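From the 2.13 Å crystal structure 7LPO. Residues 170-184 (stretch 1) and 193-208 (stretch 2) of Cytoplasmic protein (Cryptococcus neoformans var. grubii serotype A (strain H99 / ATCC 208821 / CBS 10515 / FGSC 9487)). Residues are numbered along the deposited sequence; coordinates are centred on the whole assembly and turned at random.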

ATOM      1  N   HIS A 170      18.008  -8.720 -20.058  1.00 21.92           N
ATOM      2  CA  HIS A 170      18.978  -9.565 -19.375  1.00 22.12           C
ATOM      3  C   HIS A 170      18.652  -9.752 -17.895  1.00 19.11           C
ATOM      4  O   HIS A 170      19.434 -10.382 -17.173  1.00 19.63           O
ATOM      5  CB  HIS A 170      20.382  -8.983 -19.556  1.00 21.36           C
ATOM      6  CG  HIS A 170      20.834  -8.965 -20.983  1.00 23.00           C
ATOM      7  ND1 HIS A 170      21.972  -8.308 -21.398  1.00 24.38           N
ATOM      8  CD2 HIS A 170      20.289  -9.508 -22.097  1.00 22.99           C
ATOM      9  CE1 HIS A 170      22.110  -8.449 -22.703  1.00 23.12           C
ATOM     10  NE2 HIS A 170      21.104  -9.176 -23.151  1.00 24.12           N
ATOM     11  N   LEU A 171      17.510  -9.230 -17.436  1.00 15.74           N
ATOM     12  CA  LEU A 171      17.144  -9.320 -16.028  1.00 16.36           C
ATOM     13  C   LEU A 171      16.983 -10.767 -15.590  1.00 17.30           C
ATOM     14  O   LEU A 171      17.464 -11.158 -14.522  1.00 20.70           O
ATOM     15  CB  LEU A 171      15.844  -8.550 -15.786  1.00 18.09           C
ATOM     16  CG  LEU A 171      15.919  -7.029 -15.945  1.00 20.97           C
ATOM     17  CD1 LEU A 171      14.541  -6.393 -16.099  1.00 21.51           C
ATOM     18  CD2 LEU A 171      16.657  -6.457 -14.722  1.00 21.74           C
ATOM     19  N   THR A 172      16.324 -11.580 -16.412  1.00 18.65           N
ATOM     20  CA  THR A 172      16.037 -12.961 -16.042  1.00 19.74           C
ATOM     21  C   THR A 172      17.296 -13.820 -16.076  1.00 17.45           C
ATOM     22  O   THR A 172      17.542 -14.609 -15.158  1.00 15.92           O
ATOM     23  CB  THR A 172      14.971 -13.530 -16.979  1.00 25.10           C
ATOM     24  OG1 THR A 172      13.746 -12.803 -16.804  1.00 25.76           O
ATOM     25  CG2 THR A 172      14.740 -15.012 -16.710  1.00 27.53           C
ATOM     26  N   ALA A 173      18.097 -13.696 -17.140  1.00 19.62           N
ATOM     27  CA  ALA A 173      19.294 -14.527 -17.265  1.00 19.00           C
ATOM     28  C   ALA A 173      20.230 -14.330 -16.079  1.00 21.93           C
ATOM     29  O   ALA A 173      20.813 -15.295 -15.572  1.00 23.93           O
ATOM     30  CB  ALA A 173      20.013 -14.209 -18.576  1.00 20.14           C
ATOM     31  N   THR A 174      20.380 -13.088 -15.617  1.00 19.09           N
ATOM     32  CA  THR A 174      21.275 -12.771 -14.510  1.00 16.79           C
ATOM     33  C   THR A 174      20.611 -12.905 -13.140  1.00 16.83           C
ATOM     34  O   THR A 174      21.275 -12.706 -12.122  1.00 15.37           O
ATOM     35  CB  THR A 174      21.816 -11.342 -14.655  1.00 16.40           C
ATOM     36  OG1 THR A 174      20.730 -10.409 -14.562  1.00 17.19           O
ATOM     37  CG2 THR A 174      22.561 -11.150 -15.983  1.00 15.88           C
ATOM     38  N   ALA A 175      19.325 -13.227 -13.083  1.00 16.37           N
ATOM     39  CA  ALA A 175      18.599 -13.253 -11.822  1.00 16.08           C
ATOM     40  C   ALA A 175      18.592 -11.879 -11.155  1.00 15.98           C
ATOM     41  O   ALA A 175      18.479 -11.766  -9.934  1.00 18.19           O
ATOM     42  CB  ALA A 175      19.187 -14.305 -10.877  1.00 20.11           C
ATOM     43  N   ALA A 176      18.723 -10.819 -11.952  1.00 15.18           N
ATOM     44  CA  ALA A 176      18.674  -9.467 -11.411  1.00 15.12           C
ATOM     45  C   ALA A 176      17.259  -9.077 -11.013  1.00 15.04           C
ATOM     46  O   ALA A 176      17.085  -8.183 -10.187  1.00 14.99           O
ATOM     47  CB  ALA A 176      19.232  -8.480 -12.436  1.00 19.36           C
ATOM     48  N   ALA A 177      16.256  -9.722 -11.592  1.00 15.03           N
ATOM     49  CA  ALA A 177      14.870  -9.583 -11.177  1.00 14.96           C
ATOM     50  C   ALA A 177      14.122 -10.826 -11.636  1.00 14.99           C
ATOM     51  O   ALA A 177      14.474 -11.433 -12.654  1.00 15.04           O
ATOM     52  CB  ALA A 177      14.219  -8.325 -11.759  1.00 14.91           C
ATOM     53  N   TYR A 178      13.089 -11.201 -10.879  1.00 15.87           N
ATOM     54  CA  TYR A 178      12.199 -12.292 -11.254  1.00 15.80           C
ATOM     55  C   TYR A 178      10.895 -11.674 -11.738  1.00 16.88           C
ATOM     56  O   TYR A 178      10.179 -11.034 -10.960  1.00 17.54           O
ATOM     57  CB  TYR A 178      11.946 -13.248 -10.094  1.00 18.45           C
ATOM     58  CG  TYR A 178      13.144 -14.058  -9.690  1.00 22.22           C
ATOM     59  CD1 TYR A 178      13.969 -14.642 -10.648  1.00 23.42           C
ATOM     60  CD2 TYR A 178      13.460 -14.240  -8.344  1.00 23.05           C
ATOM     61  CE1 TYR A 178      15.079 -15.374 -10.284  1.00 23.31           C
ATOM     62  CE2 TYR A 178      14.562 -14.987  -7.967  1.00 22.51           C
ATOM     63  CZ  TYR A 178      15.364 -15.549  -8.940  1.00 24.28           C
ATOM     64  OH  TYR A 178      16.458 -16.293  -8.580  1.00 25.54           O
ATOM     65  N   LEU A 179      10.596 -11.863 -13.016  1.00 15.09           N
ATOM     66  CA  LEU A 179       9.361 -11.394 -13.621  1.00 16.63           C
ATOM     67  C   LEU A 179       8.385 -12.556 -13.714  1.00 17.35           C
ATOM     68  O   LEU A 179       8.753 -13.646 -14.163  1.00 18.58           O
ATOM     69  CB  LEU A 179       9.620 -10.829 -15.017  1.00 21.31           C
ATOM     70  CG  LEU A 179      10.176  -9.413 -15.120  1.00 25.65           C
ATOM     71  CD1 LEU A 179      11.297  -9.171 -14.144  1.00 28.73           C
ATOM     72  CD2 LEU A 179      10.642  -9.180 -16.562  1.00 25.65           C
ATOM     73  N   HIS A 180       7.140 -12.311 -13.314  1.00 16.48           N
ATOM     74  CA  HIS A 180       6.128 -13.355 -13.379  1.00 14.87           C
ATOM     75  C   HIS A 180       6.024 -13.951 -14.782  1.00 14.99           C
ATOM     76  O   HIS A 180       5.941 -15.174 -14.948  1.00 14.97           O
ATOM     77  CB  HIS A 180       4.787 -12.777 -12.942  1.00 14.80           C
ATOM     78  CG  HIS A 180       3.731 -13.811 -12.738  1.00 14.81           C
ATOM     79  ND1 HIS A 180       2.412 -13.490 -12.504  1.00 14.76           N
ATOM     80  CD2 HIS A 180       3.801 -15.163 -12.721  1.00 14.86           C
ATOM     81  CE1 HIS A 180       1.713 -14.602 -12.355  1.00 14.78           C
ATOM     82  NE2 HIS A 180       2.533 -15.631 -12.478  1.00 14.84           N
ATOM     83  N   CYS A 181       6.036 -13.105 -15.805  1.00 15.09           N
ATOM     84  CA  CYS A 181       5.831 -13.594 -17.163  1.00 19.68           C
ATOM     85  C   CYS A 181       7.059 -14.282 -17.753  1.00 21.35           C
ATOM     86  O   CYS A 181       6.942 -14.890 -18.820  1.00 21.18           O
ATOM     87  CB  CYS A 181       5.395 -12.441 -18.072  1.00 18.59           C
ATOM     88  SG  CYS A 181       6.709 -11.279 -18.485  1.00 18.28           S
ATOM     89  N   GLU A 182       8.221 -14.221 -17.089  1.00 22.72           N
ATOM     90  CA  GLU A 182       9.412 -14.930 -17.545  1.00 20.07           C
ATOM     91  C   GLU A 182       9.888 -15.937 -16.504  1.00 18.02           C
ATOM     92  O   GLU A 182      11.081 -16.231 -16.413  1.00 16.36           O
ATOM     93  CB  GLU A 182      10.532 -13.948 -17.896  1.00 21.90           C
ATOM     94  CG  GLU A 182      10.143 -12.946 -18.988  1.00 24.65           C
ATOM     95  CD  GLU A 182      11.322 -12.135 -19.533  1.00 26.27           C
ATOM     96  OE1 GLU A 182      12.403 -12.134 -18.908  1.00 27.16           O
ATOM     97  OE2 GLU A 182      11.162 -11.491 -20.596  1.00 26.52           O
ATOM     98  N   TRP A 183       8.967 -16.454 -15.698  1.00 19.97           N
ATOM     99  CA  TRP A 183       9.313 -17.461 -14.703  1.00 21.99           C
ATOM    100  C   TRP A 183       8.881 -18.834 -15.189  1.00 22.76           C
ATOM    101  O   TRP A 183       7.741 -18.975 -15.648  1.00 22.46           O
ATOM    102  CB  TRP A 183       8.632 -17.166 -13.363  1.00 23.58           C
ATOM    103  CG  TRP A 183       8.897 -18.252 -12.375  1.00 23.58           C
ATOM    104  CD1 TRP A 183       8.252 -19.454 -12.278  1.00 25.40           C
ATOM    105  CD2 TRP A 183       9.906 -18.252 -11.361  1.00 25.50           C
ATOM    106  NE1 TRP A 183       8.805 -20.205 -11.267  1.00 27.77           N
ATOM    107  CE2 TRP A 183       9.814 -19.482 -10.682  1.00 27.36           C
ATOM    108  CE3 TRP A 183      10.880 -17.331 -10.964  1.00 26.82           C
ATOM    109  CZ2 TRP A 183      10.655 -19.812  -9.629  1.00 28.69           C
ATOM    110  CZ3 TRP A 183      11.710 -17.658  -9.915  1.00 28.35           C
ATOM    111  CH2 TRP A 183      11.591 -18.887  -9.255  1.00 29.66           C
ATOM    112  N   PRO A 184       9.722 -19.879 -15.083  1.00 24.63           N
ATOM    113  CA  PRO A 184      11.084 -19.870 -14.523  1.00 25.15           C
ATOM    114  C   PRO A 184      12.137 -19.427 -15.528  1.00 28.19           C
ATOM    115  O   PRO A 184      13.300 -19.256 -15.184  1.00 33.17           O
ATOM    116  CB  PRO A 184      11.307 -21.332 -14.117  1.00 25.03           C
ATOM    117  CG  PRO A 184      10.501 -22.117 -15.121  1.00 23.36           C
ATOM    118  CD  PRO A 184       9.320 -21.228 -15.530  1.00 23.19           C
ATOM    119  N   ASP A 193       3.216 -21.395 -12.038  1.00 26.56           N
ATOM    120  CA  ASP A 193       4.129 -21.950 -11.045  1.00 25.42           C
ATOM    121  C   ASP A 193       4.869 -20.884 -10.244  1.00 24.70           C
ATOM    122  O   ASP A 193       5.732 -21.234  -9.432  1.00 26.71           O
ATOM    123  CB  ASP A 193       5.171 -22.851 -11.719  1.00 29.02           C
ATOM    124  CG  ASP A 193       4.637 -24.241 -12.047  1.00 34.53           C
ATOM    125  OD1 ASP A 193       3.455 -24.530 -11.754  1.00 37.07           O
ATOM    126  OD2 ASP A 193       5.412 -25.048 -12.604  1.00 35.97           O
ATOM    127  N   PHE A 194       4.590 -19.608 -10.470  1.00 22.55           N
ATOM    128  CA  PHE A 194       5.291 -18.522  -9.783  1.00 19.63           C
ATOM    129  C   PHE A 194       5.151 -18.683  -8.270  1.00 16.90           C
ATOM    130  O   PHE A 194       4.020 -18.690  -7.762  1.00 17.44           O
ATOM    131  CB  PHE A 194       4.705 -17.189 -10.251  1.00 19.51           C
ATOM    132  CG  PHE A 194       5.616 -16.009 -10.070  1.00 17.97           C
ATOM    133  CD1 PHE A 194       6.963 -16.097 -10.343  1.00 19.55           C
ATOM    134  CD2 PHE A 194       5.107 -14.797  -9.641  1.00 18.76           C
ATOM    135  CE1 PHE A 194       7.791 -15.007 -10.172  1.00 19.44           C
ATOM    136  CE2 PHE A 194       5.927 -13.699  -9.481  1.00 19.38           C
ATOM    137  CZ  PHE A 194       7.269 -13.804  -9.738  1.00 19.49           C
ATOM    138  N   PRO A 195       6.244 -18.843  -7.523  1.00 16.84           N
ATOM    139  CA  PRO A 195       6.108 -19.107  -6.083  1.00 17.99           C
ATOM    140  C   PRO A 195       5.401 -17.970  -5.359  1.00 20.07           C
ATOM    141  O   PRO A 195       5.574 -16.791  -5.676  1.00 19.07           O
ATOM    142  CB  PRO A 195       7.559 -19.270  -5.602  1.00 18.03           C
ATOM    143  CG  PRO A 195       8.333 -19.636  -6.817  1.00 20.50           C
ATOM    144  CD  PRO A 195       7.643 -18.949  -7.977  1.00 19.84           C
ATOM    145  N   ALA A 196       4.607 -18.343  -4.364  1.00 22.84           N
ATOM    146  CA  ALA A 196       3.829 -17.381  -3.595  1.00 24.65           C
ATOM    147  C   ALA A 196       4.702 -16.278  -3.017  1.00 21.99           C
ATOM    148  O   ALA A 196       5.667 -16.543  -2.291  1.00 20.45           O
ATOM    149  CB  ALA A 196       3.094 -18.103  -2.464  1.00 26.70           C
ATOM    150  N   MET A 197       4.341 -15.036  -3.331  1.00 20.58           N
ATOM    151  CA  MET A 197       4.915 -13.845  -2.712  1.00 19.76           C
ATOM    152  C   MET A 197       6.402 -13.699  -2.993  1.00 18.99           C
ATOM    153  O   MET A 197       7.094 -12.936  -2.305  1.00 20.26           O
ATOM    154  CB  MET A 197       4.681 -13.853  -1.201  1.00 19.78           C
ATOM    155  CG  MET A 197       3.219 -13.708  -0.768  1.00 20.21           C
ATOM    156  SD  MET A 197       2.244 -12.530  -1.737  1.00 23.99           S
ATOM    157  CE  MET A 197       2.372 -11.072  -0.776  1.00 21.13           C
ATOM    158  N   ILE A 198       6.932 -14.419  -3.983  1.00 14.76           N
ATOM    159  CA  ILE A 198       8.348 -14.263  -4.272  1.00 14.80           C
ATOM    160  C   ILE A 198       8.625 -12.910  -4.913  1.00 14.76           C
ATOM    161  O   ILE A 198       9.769 -12.446  -4.901  1.00 14.78           O
ATOM    162  CB  ILE A 198       8.858 -15.414  -5.156  1.00 14.87           C
ATOM    163  CG1 ILE A 198      10.386 -15.496  -5.073  1.00 19.92           C
ATOM    164  CG2 ILE A 198       8.415 -15.240  -6.578  1.00 16.70           C
ATOM    165  CD1 ILE A 198      10.966 -16.759  -5.702  1.00 23.55           C
ATOM    166  N   TRP A 199       7.596 -12.244  -5.448  1.00 14.72           N
ATOM    167  CA  TRP A 199       7.819 -10.967  -6.117  1.00 14.69           C
ATOM    168  C   TRP A 199       8.520  -9.985  -5.192  1.00 14.66           C
ATOM    169  O   TRP A 199       9.277  -9.117  -5.658  1.00 14.67           O
ATOM    170  CB  TRP A 199       6.488 -10.389  -6.615  1.00 14.64           C
ATOM    171  CG  TRP A 199       5.570  -9.944  -5.514  1.00 14.58           C
ATOM    172  CD1 TRP A 199       4.529 -10.647  -4.976  1.00 14.57           C
ATOM    173  CD2 TRP A 199       5.609  -8.695  -4.822  1.00 14.53           C
ATOM    174  NE1 TRP A 199       3.922  -9.911  -3.979  1.00 16.44           N
ATOM    175  CE2 TRP A 199       4.570  -8.710  -3.868  1.00 14.50           C
ATOM    176  CE3 TRP A 199       6.424  -7.560  -4.914  1.00 16.38           C
ATOM    177  CZ2 TRP A 199       4.336  -7.650  -3.010  1.00 14.45           C
ATOM    178  CZ3 TRP A 199       6.181  -6.501  -4.061  1.00 15.48           C
ATOM    179  CH2 TRP A 199       5.144  -6.556  -3.124  1.00 14.44           C
ATOM    180  N   GLY A 200       8.294 -10.115  -3.882  1.00 14.65           N
ATOM    181  CA  GLY A 200       8.836  -9.165  -2.929  1.00 14.62           C
ATOM    182  C   GLY A 200      10.340  -9.265  -2.759  1.00 14.67           C
ATOM    183  O   GLY A 200      10.984  -8.279  -2.376  1.00 14.66           O
ATOM    184  N   THR A 201      10.920 -10.433  -3.036  1.00 14.73           N
ATOM    185  CA  THR A 201      12.372 -10.596  -2.962  1.00 14.78           C
ATOM    186  C   THR A 201      13.112  -9.794  -4.029  1.00 14.80           C
ATOM    187  O   THR A 201      14.343  -9.659  -3.951  1.00 14.84           O
ATOM    188  CB  THR A 201      12.767 -12.081  -3.087  1.00 14.85           C
ATOM    189  OG1 THR A 201      12.511 -12.568  -4.415  1.00 14.87           O
ATOM    190  CG2 THR A 201      12.003 -12.927  -2.076  1.00 14.84           C
ATOM    191  N   ASN A 202      12.404  -9.269  -5.030  1.00 14.77           N
ATOM    192  CA  ASN A 202      13.065  -8.428  -6.018  1.00 14.78           C
ATOM    193  C   ASN A 202      13.735  -7.230  -5.362  1.00 14.75           C
ATOM    194  O   ASN A 202      14.753  -6.750  -5.860  1.00 14.78           O
ATOM    195  CB  ASN A 202      12.063  -8.001  -7.090  1.00 14.74           C
ATOM    196  CG  ASN A 202      11.836  -9.100  -8.135  1.00 14.79           C
ATOM    197  OD1 ASN A 202      12.782  -9.638  -8.697  1.00 14.85           O
ATOM    198  ND2 ASN A 202      10.593  -9.446  -8.371  1.00 14.76           N
ATOM    199  N   TYR A 203      13.229  -6.774  -4.213  1.00 14.71           N
ATOM    200  CA  TYR A 203      13.879  -5.663  -3.516  1.00 14.69           C
ATOM    201  C   TYR A 203      15.321  -5.984  -3.137  1.00 14.75           C
ATOM    202  O   TYR A 203      16.130  -5.064  -2.964  1.00 14.75           O
ATOM    203  CB  TYR A 203      13.117  -5.274  -2.243  1.00 14.64           C
ATOM    204  CG  TYR A 203      11.859  -4.470  -2.474  1.00 14.58           C
ATOM    205  CD1 TYR A 203      11.906  -3.198  -3.056  1.00 14.55           C
ATOM    206  CD2 TYR A 203      10.625  -4.973  -2.099  1.00 14.55           C
ATOM    207  CE1 TYR A 203      10.750  -2.459  -3.269  1.00 14.50           C
ATOM    208  CE2 TYR A 203       9.467  -4.245  -2.298  1.00 14.49           C
ATOM    209  CZ  TYR A 203       9.526  -2.995  -2.894  1.00 14.47           C
ATOM    210  OH  TYR A 203       8.353  -2.292  -3.099  1.00 14.42           O
ATOM    211  N   THR A 204      15.659  -7.262  -3.001  1.00 14.80           N
ATOM    212  CA  THR A 204      17.000  -7.684  -2.618  1.00 14.86           C
ATOM    213  C   THR A 204      17.673  -8.484  -3.728  1.00 14.93           C
ATOM    214  O   THR A 204      18.539  -9.317  -3.461  1.00 14.99           O
ATOM    215  CB  THR A 204      16.971  -8.490  -1.313  1.00 17.66           C
ATOM    216  OG1 THR A 204      16.098  -9.617  -1.429  1.00 14.87           O
ATOM    217  CG2 THR A 204      16.481  -7.620  -0.149  1.00 15.11           C
ATOM    218  N   HIS A 205      17.288  -8.237  -4.975  1.00 14.92           N
ATOM    219  CA  HIS A 205      18.060  -8.673  -6.127  1.00 14.98           C
ATOM    220  C   HIS A 205      18.662  -7.455  -6.820  1.00 14.98           C
ATOM    221  O   HIS A 205      18.320  -6.308  -6.525  1.00 14.92           O
ATOM    222  CB  HIS A 205      17.196  -9.480  -7.090  1.00 14.98           C
ATOM    223  CG  HIS A 205      16.945 -10.888  -6.647  1.00 15.98           C
ATOM    224  ND1 HIS A 205      16.225 -11.190  -5.516  1.00 19.72           N
ATOM    225  CD2 HIS A 205      17.299 -12.077  -7.192  1.00 17.13           C
ATOM    226  CE1 HIS A 205      16.136 -12.501  -5.382  1.00 17.93           C
ATOM    227  NE2 HIS A 205      16.779 -13.063  -6.387  1.00 17.83           N
ATOM    228  N   LEU A 206      19.535  -7.726  -7.787  1.00 15.04           N
ATOM    229  CA  LEU A 206      20.507  -6.727  -8.232  1.00 15.39           C
ATOM    230  C   LEU A 206      19.853  -5.503  -8.872  1.00 15.00           C
ATOM    231  O   LEU A 206      20.324  -4.373  -8.689  1.00 14.98           O
ATOM    232  CB  LEU A 206      21.490  -7.379  -9.205  1.00 15.13           C
ATOM    233  CG  LEU A 206      22.500  -6.447  -9.885  1.00 16.02           C
ATOM    234  CD1 LEU A 206      23.299  -5.719  -8.828  1.00 16.75           C
ATOM    235  CD2 LEU A 206      23.438  -7.197 -10.832  1.00 16.12           C
ATOM    236  N   ALA A 207      18.787  -5.692  -9.644  1.00 15.07           N
ATOM    237  CA  ALA A 207      18.215  -4.544 -10.341  1.00 15.58           C
ATOM    238  C   ALA A 207      17.652  -3.533  -9.348  1.00 16.78           C
ATOM    239  O   ALA A 207      17.980  -2.341  -9.399  1.00 18.03           O
ATOM    240  CB  ALA A 207      17.139  -5.000 -11.327  1.00 15.29           C
ATOM    241  N   ASN A 208      16.772  -3.989  -8.454  1.00 14.82           N
ATOM    242  CA  ASN A 208      16.236  -3.099  -7.431  1.00 14.76           C
ATOM    243  C   ASN A 208      17.343  -2.576  -6.522  1.00 14.78           C
ATOM    244  O   ASN A 208      17.290  -1.427  -6.064  1.00 14.74           O
ATOM    245  CB  ASN A 208      15.183  -3.823  -6.590  1.00 14.72           C
ATOM    246  CG  ASN A 208      13.781  -3.651  -7.130  1.00 14.68           C
ATOM    247  OD1 ASN A 208      13.005  -2.847  -6.616  1.00 14.62           O
ATOM    248  ND2 ASN A 208      13.443  -4.418  -8.170  1.00 14.70           N
TER
HETATM  249  O   HOH W   1      20.330 -10.535  -7.911  1.00 15.17           O
HETATM  250  O   HOH W   2      15.400  -6.603  -8.665  1.00 14.84           O

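Phe 194 buries more surface than any other residue in this contact, its ring packing against both His 180 and Trp 183. The CA of His 180 sits 3.8 Å from the Phe 194 ring centroid, almost on the ring normal, a CH-pi contact; the two rings are nearly parallel but barely overlap. Toward Trp 183, Phe 194 presents an edge: its CD1 comes 3.5 Å from Trp 183 CG, over the indole face. Pro 195 extends that cover, its CD 3.5 Å from Trp 183 CE2. Ile 198 CD1 touches both aromatics, 4.2 Å from Trp 183 CH2 and 4.4 Å from Tyr 178 CD2. A second apolar patch centres on alanines, with Leu 171 beside them: Ala 207 CB meets Leu 171 CD2 at 3.7 Å and Ala 176 CB at 4.2 Å. The CA atoms of Ala 176 and Leu 206 are 4.6 Å apart.

Three direct hydrogen bonds join the stretches. Asn 202 reads both backbone polar groups of Tyr 178, OD1 accepting from Tyr 178 N (2.7 Å) and ND2 donating to Tyr 178 O (3.1 Å). At the start of the helix, Ala 207 N donates to Ala 176 O (3.1 Å). Leu 206 N instead reaches Ala 175 O through water 1, while water 2 links Ala 176 O to Asn 202 O and Asn 208 N.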